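C-type diheme-containing protein (Kuenenia stuttgartiensis, PDB 6H5L) probably carries electrons through its two covalently bound c-type hemes as part of a multiheme reductase complex of an anammox bacterium. Local coordinates at residues C141-A153 with F162-F174. Numbering follows the deposited sequence.
With HEC (heme c), chain K.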
loop_
_atom_site.group_PDB
_atom_site.type_symbol
_atom_site.label_atom_id
_atom_site.label_comp_id
_atom_site.label_asym_id
_atom_site.label_seq_id
_atom_site.Cartn_x
_atom_site.Cartn_y
_atom_site.Cartn_z
ATOM N N CYS B 141 29.357 24.046 10.632
ATOM C CA CYS B 141 30.087 23.354 9.576
ATOM C C CYS B 141 29.461 22.013 9.209
ATOM O O CYS B 141 29.389 21.668 8.025
ATOM C CB CYS B 141 31.544 23.138 9.996
ATOM S SG CYS B 141 32.507 24.646 10.302
ATOM N N HIS B 142 28.990 21.252 10.199
ATOM C CA HIS B 142 28.582 19.870 9.975
ATOM C C HIS B 142 27.090 19.691 9.734
ATOM O O HIS B 142 26.688 18.643 9.216
ATOM C CB HIS B 142 29.000 18.998 11.165
ATOM C CG HIS B 142 30.479 18.805 11.282
ATOM N ND1 HIS B 142 31.176 17.915 10.495
ATOM C CD2 HIS B 142 31.393 19.387 12.094
ATOM C CE1 HIS B 142 32.458 17.957 10.813
ATOM N NE2 HIS B 142 32.616 18.843 11.781
ATOM N N GLY B 143 26.263 20.667 10.091
ATOM C CA GLY B 143 24.831 20.541 9.921
ATOM C C GLY B 143 24.146 19.934 11.132
ATOM O O GLY B 143 24.775 19.385 12.038
ATOM N N VAL B 144 22.814 20.036 11.133
ATOM C CA VAL B 144 22.026 19.598 12.285
ATOM C C VAL B 144 22.154 18.093 12.490
ATOM O O VAL B 144 22.193 17.609 13.628
ATOM C CB VAL B 144 20.555 20.030 12.124
ATOM C CG1 VAL B 144 20.435 21.545 12.221
ATOM C CG2 VAL B 144 19.985 19.533 10.802
ATOM N N GLU B 145 22.229 17.330 11.402
ATOM C CA GLU B 145 22.335 15.879 11.465
ATOM C C GLU B 145 23.756 15.375 11.248
ATOM O O GLU B 145 23.980 14.160 11.275
ATOM C CB GLU B 145 21.404 15.240 10.429
ATOM C CG GLU B 145 19.918 15.387 10.727
ATOM C CD GLU B 145 19.406 14.329 11.687
ATOM O OE1 GLU B 145 19.252 14.633 12.889
ATOM O OE2 GLU B 145 19.163 13.188 11.238
ATOM N N GLY B 146 24.716 16.272 11.032
ATOM C CA GLY B 146 26.072 15.856 10.738
ATOM C C GLY B 146 26.321 15.503 9.291
ATOM O O GLY B 146 27.318 14.840 8.990
ATOM N N ARG B 147 25.441 15.929 8.382
ATOM C CA ARG B 147 25.570 15.602 6.968
ATOM C C ARG B 147 26.666 16.396 6.272
ATOM O O ARG B 147 26.979 16.099 5.115
ATOM C CB ARG B 147 24.239 15.846 6.257
ATOM C CG ARG B 147 23.076 15.040 6.812
ATOM C CD ARG B 147 23.148 13.588 6.373
ATOM N NE ARG B 147 22.027 13.236 5.508
ATOM C CZ ARG B 147 21.921 12.091 4.842
ATOM N NH1 ARG B 147 22.875 11.175 4.933
ATOM N NH2 ARG B 147 20.860 11.864 4.079
ATOM N N GLY B 148 27.245 17.392 6.936
ATOM C CA GLY B 148 28.226 18.239 6.291
ATOM C C GLY B 148 27.634 19.293 5.386
ATOM O O GLY B 148 28.287 19.718 4.428
ATOM N N ASP B 149 26.400 19.723 5.660
ATOM C CA ASP B 149 25.688 20.685 4.827
ATOM C C ASP B 149 25.258 21.910 5.625
ATOM O O ASP B 149 24.232 22.527 5.327
ATOM C CB ASP B 149 24.476 20.036 4.158
ATOM C CG ASP B 149 23.539 19.373 5.154
ATOM O OD1 ASP B 149 23.894 19.286 6.347
ATOM O OD2 ASP B 149 22.445 18.932 4.735
ATOM N N GLY B 150 26.030 22.269 6.649
ATOM C CA GLY B 150 25.759 23.457 7.421
ATOM C C GLY B 150 25.997 24.717 6.615
ATOM O O GLY B 150 26.501 24.676 5.486
ATOM N N PRO B 151 25.639 25.871 7.186
ATOM C CA PRO B 151 25.818 27.131 6.442
ATOM C C PRO B 151 27.267 27.436 6.100
ATOM O O PRO B 151 27.548 27.913 4.993
ATOM C CB PRO B 151 25.216 28.182 7.388
ATOM C CG PRO B 151 25.251 27.546 8.745
ATOM C CD PRO B 151 25.033 26.084 8.511
ATOM N N SER B 152 28.197 27.164 7.010
ATOM C CA SER B 152 29.607 27.467 6.801
ATOM C C SER B 152 30.378 26.317 6.161
ATOM O O SER B 152 31.612 26.346 6.154
ATOM C CB SER B 152 30.263 27.849 8.129
ATOM O OG SER B 152 29.563 28.910 8.757
ATOM N N ALA B 153 29.684 25.315 5.615
ATOM C CA ALA B 153 30.358 24.095 5.177
ATOM C C ALA B 153 31.174 24.326 3.910
ATOM O O ALA B 153 32.363 23.986 3.857
ATOM C CB ALA B 153 29.335 22.981 4.959
ATOM N N PHE B 162 43.390 24.675 0.459
ATOM C CA PHE B 162 42.450 23.849 -0.282
ATOM C C PHE B 162 41.096 23.800 0.413
ATOM O O PHE B 162 41.030 23.800 1.647
ATOM C CB PHE B 162 42.979 22.423 -0.437
ATOM C CG PHE B 162 44.046 22.283 -1.480
ATOM C CD1 PHE B 162 43.709 22.162 -2.819
ATOM C CD2 PHE B 162 45.383 22.263 -1.125
ATOM C CE1 PHE B 162 44.687 22.029 -3.785
ATOM C CE2 PHE B 162 46.367 22.130 -2.084
ATOM C CZ PHE B 162 46.019 22.012 -3.417
ATOM N N PRO B 163 40.023 23.761 -0.372
ATOM C CA PRO B 163 38.694 23.526 0.201
ATOM C C PRO B 163 38.661 22.228 0.993
ATOM O O PRO B 163 39.070 21.170 0.504
ATOM C CB PRO B 163 37.787 23.455 -1.032
ATOM C CG PRO B 163 38.529 24.190 -2.106
ATOM C CD PRO B 163 39.983 23.985 -1.828
ATOM N N ILE B 164 38.192 22.315 2.237
ATOM C CA ILE B 164 37.933 21.138 3.066
ATOM C C ILE B 164 36.495 21.271 3.565
ATOM O O ILE B 164 36.230 21.804 4.647
ATOM C CB ILE B 164 38.937 20.986 4.218
ATOM C CG1 ILE B 164 38.610 19.771 5.091
ATOM C CG2 ILE B 164 39.068 22.269 5.042
ATOM C CD1 ILE B 164 39.777 19.309 5.945
ATOM N N LYS B 165 35.555 20.772 2.777
ATOM C CA LYS B 165 34.154 20.748 3.172
ATOM C C LYS B 165 33.912 19.504 4.014
ATOM O O LYS B 165 34.178 18.392 3.538
ATOM C CB LYS B 165 33.260 20.743 1.947
ATOM C CG LYS B 165 31.776 20.768 2.238
ATOM C CD LYS B 165 30.979 20.956 0.954
ATOM C CE LYS B 165 29.477 20.845 1.193
ATOM N NZ LYS B 165 29.033 19.475 1.593
ATOM N N PRO B 166 33.447 19.635 5.257
ATOM C CA PRO B 166 33.352 18.463 6.143
ATOM C C PRO B 166 32.488 17.371 5.532
ATOM O O PRO B 166 31.310 17.577 5.230
ATOM C CB PRO B 166 32.731 19.036 7.421
ATOM C CG PRO B 166 32.064 20.300 6.987
ATOM C CD PRO B 166 32.904 20.852 5.885
ATOM N N PHE B 167 33.095 16.203 5.339
ATOM C CA PHE B 167 32.392 15.082 4.740
ATOM C C PHE B 167 31.227 14.644 5.623
ATOM O O PHE B 167 31.211 14.859 6.839
ATOM C CB PHE B 167 33.347 13.908 4.512
ATOM C CG PHE B 167 33.890 13.309 5.782
ATOM C CD1 PHE B 167 35.049 13.803 6.357
ATOM C CD2 PHE B 167 33.243 12.248 6.397
ATOM C CE1 PHE B 167 35.549 13.255 7.525
ATOM C CE2 PHE B 167 33.737 11.697 7.565
ATOM C CZ PHE B 167 34.892 12.200 8.128
ATOM N N ASP B 168 30.237 14.026 4.987
ATOM C CA ASP B 168 29.113 13.437 5.702
ATOM C C ASP B 168 29.616 12.265 6.537
ATOM O O ASP B 168 30.027 11.238 5.987
ATOM C CB ASP B 168 28.049 12.987 4.705
ATOM C CG ASP B 168 26.851 12.345 5.375
ATOM O OD1 ASP B 168 26.670 12.543 6.594
ATOM O OD2 ASP B 168 26.092 11.637 4.681
ATOM N N PHE B 169 29.590 12.408 7.862
ATOM C CA PHE B 169 30.060 11.347 8.743
ATOM C C PHE B 169 28.935 10.467 9.273
ATOM O O PHE B 169 29.198 9.581 10.093
ATOM C CB PHE B 169 30.878 11.925 9.912
ATOM C CG PHE B 169 30.109 12.842 10.835
ATOM C CD1 PHE B 169 29.186 12.337 11.742
ATOM C CD2 PHE B 169 30.352 14.206 10.831
ATOM C CE1 PHE B 169 28.495 13.177 12.596
ATOM C CE2 PHE B 169 29.668 15.051 11.687
ATOM C CZ PHE B 169 28.739 14.536 12.571
ATOM N N THR B 170 27.694 10.680 8.829
ATOM C CA THR B 170 26.607 9.791 9.225
ATOM C C THR B 170 26.792 8.377 8.691
ATOM O O THR B 170 26.109 7.461 9.163
ATOM C CB THR B 170 25.259 10.347 8.757
ATOM O OG1 THR B 170 25.217 10.365 7.324
ATOM C CG2 THR B 170 25.053 11.760 9.286
ATOM N N THR B 171 27.689 8.182 7.721
ATOM C CA THR B 171 28.029 6.839 7.267
ATOM C C THR B 171 28.834 6.072 8.305
ATOM O O THR B 171 28.893 4.840 8.240
ATOM C CB THR B 171 28.818 6.907 5.960
ATOM O OG1 THR B 171 30.076 7.551 6.195
ATOM C CG2 THR B 171 28.044 7.688 4.910
ATOM N N GLY B 172 29.457 6.770 9.254
ATOM C CA GLY B 172 30.276 6.138 10.261
ATOM C C GLY B 172 31.713 5.893 9.863
ATOM O O GLY B 172 32.468 5.321 10.659
ATOM N N LYS B 173 32.119 6.305 8.662
ATOM C CA LYS B 173 33.499 6.127 8.209
ATOM C C LYS B 173 34.278 7.402 8.522
ATOM O O LYS B 173 34.498 8.266 7.669
ATOM C CB LYS B 173 33.540 5.781 6.724
ATOM C CG LYS B 173 32.835 4.481 6.373
ATOM C CD LYS B 173 33.418 3.838 5.119
ATOM C CE LYS B 173 34.814 3.289 5.373
ATOM N NZ LYS B 173 35.259 2.379 4.279
ATOM N N PHE B 174 34.697 7.514 9.779
ATOM C CA PHE B 174 35.526 8.630 10.203
ATOM C C PHE B 174 36.955 8.432 9.714
ATOM O O PHE B 174 37.452 7.306 9.617
ATOM C CB PHE B 174 35.502 8.770 11.724
ATOM C CG PHE B 174 34.119 8.915 12.297
ATOM C CD1 PHE B 174 33.511 10.156 12.373
ATOM C CD2 PHE B 174 33.427 7.807 12.755
ATOM C CE1 PHE B 174 32.239 10.291 12.900
ATOM C CE2 PHE B 174 32.155 7.934 13.283
ATOM C CZ PHE B 174 31.559 9.178 13.356
HETATM FE FE HEC K . 34.224 19.260 12.895
HETATM C CHA HEC K . 36.141 16.931 11.256
HETATM C CHB HEC K . 32.927 16.772 14.880
HETATM C CHC HEC K . 32.576 21.610 14.780
HETATM C CHD HEC K . 34.891 21.617 10.508
HETATM N NA HEC K . 34.530 17.227 13.080
HETATM C C1A HEC K . 35.279 16.450 12.218
HETATM C C2A HEC K . 34.999 15.056 12.509
HETATM C C3A HEC K . 34.108 15.014 13.508
HETATM C C4A HEC K . 33.796 16.378 13.888
HETATM C CMA HEC K . 33.511 13.745 14.155
HETATM C CAA HEC K . 35.620 13.841 11.780
HETATM C CBA HEC K . 36.702 13.199 12.645
HETATM C CGA HEC K . 37.323 12.045 11.900
HETATM O O1A HEC K . 36.997 11.861 10.699
HETATM O O2A HEC K . 38.146 11.311 12.503
HETATM N NB HEC K . 32.914 19.199 14.487
HETATM C C1B HEC K . 32.657 18.075 15.246
HETATM C C2B HEC K . 32.067 18.501 16.498
HETATM C C3B HEC K . 31.964 19.839 16.476
HETATM C C4B HEC K . 32.498 20.302 15.208
HETATM C CMB HEC K . 31.621 17.535 17.619
HETATM C CAB HEC K . 31.387 20.766 17.571
HETATM C CBB HEC K . 32.168 20.673 18.900
HETATM N NC HEC K . 33.772 21.236 12.664
HETATM C C1C HEC K . 33.149 22.040 13.601
HETATM C C2C HEC K . 33.326 23.421 13.195
HETATM C C3C HEC K . 33.844 23.413 11.958
HETATM C C4C HEC K . 34.218 22.044 11.636
HETATM C CMC HEC K . 32.625 24.619 13.881
HETATM C CAC HEC K . 34.138 24.652 11.076
HETATM C CBC HEC K . 35.249 25.517 11.709
HETATM N ND HEC K . 35.335 19.264 11.134
HETATM C C1D HEC K . 35.500 20.388 10.327
HETATM C C2D HEC K . 36.418 20.053 9.261
HETATM C C3D HEC K . 36.810 18.587 9.494
HETATM C C4D HEC K . 36.088 18.182 10.679
HETATM C CMD HEC K . 36.903 20.980 8.126
HETATM C CAD HEC K . 37.771 17.722 8.647
HETATM C CBD HEC K . 37.025 17.154 7.443
HETATM C CGD HEC K . 37.985 16.429 6.535
HETATM O O1D HEC K . 39.153 16.201 6.946
HETATM O O2D HEC K . 37.581 16.080 5.394
HETATM O O HOH W 1 30.004 16.575 8.604
#
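Pro166 and Phe169 pack against the imidazole of His142 on the buried side. Pro166 CB lies 3.6 Å from His142 CE1. The edge of Phe169 is turned toward the imidazole face in an offset T-shaped pair, with planes at 64°. Phe169 CG sits between its backbone N and carbonyl carbon (chi1 63°), which leaves one ring face under Gly146 O. Phe169 CZ comes 3.5 Å from Gly146 CA, where a side chain would collide with the ring. A water accepts from His142 ND1 at 2.6 Å and donates to Gly146 O and Phe167 O. Together with the iron bond it probably limits rotation of the imidazole. This is the proximal side of a cytochrome c heme site. Cys141 SG is bonded to the heme vinyl-derived carbon CAC, His142 NE2 binds the iron at 2.0 Å, and Met196 is the other axial ligand. The outer side is looser and polar. Arg147 NH1 makes weak bonds to Asp168 OD2 (3.3 Å), as part of a salt bridge, and to Thr170 OG1. Guanidinium and carboxylate planes stand 76° apart. Asp168 OD1 accepts from Thr170 OG1 (2.7 Å) and, in an Asx turn, from Thr170 N. With an alanine at Asp168, Arg147 would probably lose a countercharge, and Thr170 OG1 and N the oxygen that holds them. Lys165 NZ bonds Gly148 O at 2.9 Å and forms a salt bridge with Glu268 of the neighbouring hydroxylamine oxidoreductase-like chain.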